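Local coordinates for protein GTP binding regulator (Thermotoga maritima, PDB 1VR8) that is of unknown function but has a fold similar to the Ran-binding protein Mog1p, so it may bind or regulate a GTP-binding protein, at residues A22-S34 and E128-M140. Residues are numbered along the deposited sequence; the frame is centred on the assembly and turned at random.
Sequences AIFVLETRDYRLS and EFVKHVYRVYEEM
Y31 lies on H132 where the loop after helix 19-24 meets helix 126-138; both helices and the loop pack over the antiparallel sheet of this Mog1p-like fold, and segment 22-34 then runs into strand 32-39 of that sheet. Y31, F129 and H132 form an aromatic cluster. The Y31 and H132 rings make an offset stack, centroids 4.3 Å apart, planes at 23°, while F129 turns its edge toward the face of Y31 in an offset edge-to-face pair. H132 can be followed outward: with CG anti to the backbone N (chi1 172°), the ring leaves the helix for the loop. H132 CB touches Y31 CE2 and CZ, H132 CG lies 3.5 Å from Y31 CE2, and H132 ND1 is hydrogen-bonded to a glycerol, probably from the crystallisation liquor. H132 CD2 lies 3.6 Å from Y31 CD2, which stands over the centre of the imidazole. H132 CE1 meets T28 CG2 at 3.6 Å, and at the tip H132 NE2 donates to L26 O over 2.8 Å, the N-H nearly straight at 160° and the oxygen close to the imidazole plane. This bond and the stack together fix the ring's rotation. Were Y31 replaced by an alanine, H132 would probably lose its stacking partner and F129 the ring its edge meets. Further along, L26 sends CD1 to V133 CG2 and CD2 to V136 CB. Y137 OH closes the far end, donating to A22 O over 2.7 Å from above the carbonyl plane.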
# COMPACT_ATOMS: atom_id res chain seq x y z
N ALA A 22 -4.25 10.66 0.26
CA ALA A 22 -3.18 9.70 0.03
C ALA A 22 -3.40 8.86 -1.25
O ALA A 22 -2.45 8.46 -1.89
CB ALA A 22 -3.03 8.80 1.19
N ILE A 23 -4.65 8.62 -1.62
CA ILE A 23 -4.95 7.98 -2.91
C ILE A 23 -4.88 8.97 -4.06
O ILE A 23 -4.20 8.75 -5.09
CB ILE A 23 -6.36 7.35 -2.85
CG1 ILE A 23 -6.39 6.19 -1.83
CG2 ILE A 23 -6.81 6.88 -4.22
CD1 ILE A 23 -7.73 5.73 -1.48
N PHE A 24 -5.60 10.08 -3.90
CA PHE A 24 -5.78 11.00 -5.02
C PHE A 24 -4.49 11.66 -5.46
O PHE A 24 -4.30 11.96 -6.63
CB PHE A 24 -6.83 12.06 -4.69
CG PHE A 24 -8.22 11.49 -4.43
CD1 PHE A 24 -8.83 10.68 -5.36
CD2 PHE A 24 -8.91 11.82 -3.28
CE1 PHE A 24 -10.10 10.15 -5.13
CE2 PHE A 24 -10.21 11.29 -3.04
CZ PHE A 24 -10.78 10.46 -3.97
N VAL A 25 -3.56 11.85 -4.52
CA VAL A 25 -2.28 12.48 -4.87
C VAL A 25 -1.40 11.61 -5.79
O VAL A 25 -0.45 12.07 -6.40
CB VAL A 25 -1.53 12.88 -3.56
CG1 VAL A 25 -0.95 11.68 -2.91
CG2 VAL A 25 -0.52 13.94 -3.80
N LEU A 26 -1.74 10.32 -5.89
CA LEU A 26 -0.94 9.40 -6.72
C LEU A 26 -1.29 9.44 -8.20
O LEU A 26 -0.57 8.87 -9.02
CB LEU A 26 -1.12 7.97 -6.22
CG LEU A 26 -0.69 7.78 -4.78
CD1 LEU A 26 -1.07 6.39 -4.34
CD2 LEU A 26 0.81 8.01 -4.67
N GLU A 27 -2.40 10.07 -8.56
CA GLU A 27 -2.82 10.07 -9.94
C GLU A 27 -1.85 10.90 -10.80
O GLU A 27 -1.35 11.95 -10.38
CB GLU A 27 -4.32 10.52 -10.02
CG GLU A 27 -4.89 10.36 -11.37
CD GLU A 27 -6.40 10.50 -11.41
OE1 GLU A 27 -6.98 11.23 -10.53
OE2 GLU A 27 -6.96 9.92 -12.35
N THR A 28 -1.53 10.42 -12.00
CA THR A 28 -0.82 11.21 -12.99
C THR A 28 -1.43 10.83 -14.33
O THR A 28 -2.32 9.99 -14.40
CB THR A 28 0.69 10.89 -13.06
OG1 THR A 28 0.88 9.60 -13.62
CG2 THR A 28 1.38 10.95 -11.70
N ARG A 29 -0.91 11.40 -15.41
CA ARG A 29 -1.39 10.99 -16.73
C ARG A 29 -1.08 9.52 -17.03
O ARG A 29 -1.74 8.93 -17.85
CB ARG A 29 -0.82 11.90 -17.83
CG ARG A 29 0.62 11.60 -18.23
N ASP A 30 -0.09 8.94 -16.36
CA ASP A 30 0.31 7.52 -16.57
C ASP A 30 -0.31 6.56 -15.54
O ASP A 30 -0.11 5.34 -15.62
CB ASP A 30 1.82 7.37 -16.38
CG ASP A 30 2.63 8.29 -17.28
OD1 ASP A 30 2.38 8.28 -18.50
OD2 ASP A 30 3.50 9.02 -16.77
N TYR A 31 -0.96 7.10 -14.52
CA TYR A 31 -1.54 6.31 -13.43
C TYR A 31 -2.93 6.91 -13.21
O TYR A 31 -3.07 7.84 -12.44
CB TYR A 31 -0.74 6.44 -12.15
CG TYR A 31 0.66 5.86 -12.23
CD1 TYR A 31 0.83 4.53 -12.42
CD2 TYR A 31 1.79 6.67 -12.17
CE1 TYR A 31 2.09 3.97 -12.53
CE2 TYR A 31 3.09 6.11 -12.32
CZ TYR A 31 3.20 4.75 -12.48
OH TYR A 31 4.40 4.10 -12.63
N ARG A 32 -3.93 6.42 -13.93
CA ARG A 32 -5.24 7.06 -13.96
C ARG A 32 -6.14 6.33 -12.99
O ARG A 32 -6.29 5.12 -13.09
CB ARG A 32 -5.84 7.01 -15.35
CG ARG A 32 -5.05 7.78 -16.42
CD ARG A 32 -4.75 9.21 -15.97
NE ARG A 32 -5.96 9.99 -15.68
CZ ARG A 32 -6.01 11.12 -14.97
NH1 ARG A 32 -4.91 11.65 -14.43
NH2 ARG A 32 -7.18 11.74 -14.78
N LEU A 33 -6.76 7.07 -12.08
CA LEU A 33 -7.66 6.45 -11.12
C LEU A 33 -8.95 6.02 -11.83
O LEU A 33 -9.57 6.81 -12.56
CB LEU A 33 -7.97 7.48 -10.03
CG LEU A 33 -8.72 7.01 -8.82
CD1 LEU A 33 -7.93 5.93 -8.11
CD2 LEU A 33 -8.99 8.22 -7.91
N SER A 34 -9.34 4.76 -11.68
CA SER A 34 -10.53 4.27 -12.29
C SER A 34 -11.62 3.82 -11.32
O SER A 34 -12.78 3.69 -11.73
CB SER A 34 -10.19 3.16 -13.27
OG SER A 34 -9.75 2.03 -12.59
N GLU A 128 6.74 -1.08 -10.43
CA GLU A 128 6.77 0.27 -11.00
C GLU A 128 5.81 1.20 -10.26
O GLU A 128 6.14 2.34 -9.95
CB GLU A 128 6.44 0.20 -12.48
CG GLU A 128 7.52 -0.51 -13.35
CD GLU A 128 7.45 -2.05 -13.39
OE1 GLU A 128 6.56 -2.69 -12.75
OE2 GLU A 128 8.33 -2.64 -14.06
N PHE A 129 4.61 0.71 -9.98
CA PHE A 129 3.64 1.49 -9.22
C PHE A 129 4.12 1.75 -7.80
O PHE A 129 4.01 2.86 -7.28
CB PHE A 129 2.28 0.82 -9.20
CG PHE A 129 1.22 1.70 -8.63
CD1 PHE A 129 0.69 2.72 -9.39
CD2 PHE A 129 0.81 1.54 -7.34
CE1 PHE A 129 -0.27 3.60 -8.83
CE2 PHE A 129 -0.16 2.39 -6.79
CZ PHE A 129 -0.69 3.41 -7.56
N VAL A 130 4.68 0.72 -7.16
CA VAL A 130 5.19 0.89 -5.77
C VAL A 130 6.26 1.98 -5.76
O VAL A 130 6.22 2.86 -4.90
CB VAL A 130 5.76 -0.41 -5.21
CG1 VAL A 130 6.49 -0.17 -3.91
CG2 VAL A 130 4.61 -1.40 -4.95
N LYS A 131 7.17 1.96 -6.73
CA LYS A 131 8.22 2.96 -6.82
C LYS A 131 7.64 4.37 -6.99
O LYS A 131 8.12 5.34 -6.41
CB LYS A 131 9.19 2.65 -7.96
CG LYS A 131 10.48 3.42 -7.90
CD LYS A 131 11.16 3.33 -6.51
CE LYS A 131 12.67 3.67 -6.57
NZ LYS A 131 13.38 3.65 -5.24
N HIS A 132 6.60 4.47 -7.81
CA HIS A 132 5.85 5.73 -7.94
C HIS A 132 5.30 6.20 -6.58
O HIS A 132 5.48 7.36 -6.19
CB HIS A 132 4.72 5.59 -8.96
CG HIS A 132 3.78 6.77 -9.00
ND1 HIS A 132 4.18 8.02 -9.40
CD2 HIS A 132 2.47 6.87 -8.69
CE1 HIS A 132 3.15 8.85 -9.32
NE2 HIS A 132 2.10 8.17 -8.91
N VAL A 133 4.62 5.31 -5.87
CA VAL A 133 4.06 5.63 -4.57
C VAL A 133 5.18 6.10 -3.62
O VAL A 133 5.06 7.12 -2.94
CB VAL A 133 3.33 4.43 -3.95
CG1 VAL A 133 2.90 4.74 -2.55
CG2 VAL A 133 2.11 4.00 -4.81
N TYR A 134 6.28 5.35 -3.58
CA TYR A 134 7.45 5.76 -2.80
C TYR A 134 7.92 7.19 -3.10
O TYR A 134 8.18 7.99 -2.21
CB TYR A 134 8.62 4.80 -3.10
CG TYR A 134 8.55 3.42 -2.47
CD1 TYR A 134 7.46 2.98 -1.71
CD2 TYR A 134 9.60 2.54 -2.67
CE1 TYR A 134 7.47 1.70 -1.13
CE2 TYR A 134 9.60 1.27 -2.12
CZ TYR A 134 8.55 0.87 -1.37
OH TYR A 134 8.61 -0.40 -0.84
N ARG A 135 8.09 7.48 -4.38
CA ARG A 135 8.56 8.77 -4.84
C ARG A 135 7.59 9.92 -4.48
O ARG A 135 8.04 11.00 -4.04
CB ARG A 135 8.85 8.70 -6.32
CG ARG A 135 10.12 7.89 -6.55
CD ARG A 135 10.39 7.63 -7.98
NE ARG A 135 11.73 7.07 -8.14
CZ ARG A 135 12.15 6.44 -9.24
NH1 ARG A 135 11.31 6.25 -10.27
NH2 ARG A 135 13.39 6.00 -9.31
N VAL A 136 6.29 9.69 -4.60
CA VAL A 136 5.33 10.76 -4.27
C VAL A 136 5.35 11.03 -2.76
O VAL A 136 5.46 12.18 -2.32
CB VAL A 136 3.92 10.40 -4.74
CG1 VAL A 136 2.90 11.39 -4.25
CG2 VAL A 136 3.91 10.30 -6.26
N TYR A 137 5.29 9.96 -1.97
CA TYR A 137 5.27 10.13 -0.51
C TYR A 137 6.60 10.64 0.04
O TYR A 137 6.62 11.41 0.99
CB TYR A 137 4.85 8.84 0.18
CG TYR A 137 3.42 8.37 -0.10
CD1 TYR A 137 2.42 9.25 -0.57
CD2 TYR A 137 3.05 7.05 0.16
CE1 TYR A 137 1.11 8.79 -0.79
CE2 TYR A 137 1.76 6.61 -0.02
CZ TYR A 137 0.80 7.48 -0.52
OH TYR A 137 -0.49 7.04 -0.73
N GLU A 138 7.70 10.23 -0.56
CA GLU A 138 9.02 10.65 -0.07
C GLU A 138 9.18 12.17 -0.11
O GLU A 138 9.91 12.76 0.71
CB GLU A 138 10.12 9.97 -0.89
CG GLU A 138 11.54 10.35 -0.53
CD GLU A 138 12.04 9.72 0.75
OE1 GLU A 138 11.30 8.90 1.34
OE2 GLU A 138 13.16 10.06 1.17
N GLU A 139 8.53 12.83 -1.07
CA GLU A 139 8.65 14.28 -1.18
C GLU A 139 7.96 15.03 -0.04
O GLU A 139 8.23 16.20 0.20
CB GLU A 139 8.06 14.76 -2.50
CG GLU A 139 8.87 14.39 -3.73
N MSE A 140 7.04 14.36 0.64
CA MSE A 140 6.24 14.99 1.69
C MSE A 140 7.08 15.11 2.95
O MSE A 140 7.93 14.26 3.20
CB MSE A 140 4.97 14.18 1.94
CG MSE A 140 4.16 14.01 0.70
SE MSE A 140 2.52 13.01 1.13
CE MSE A 140 1.80 12.98 -0.68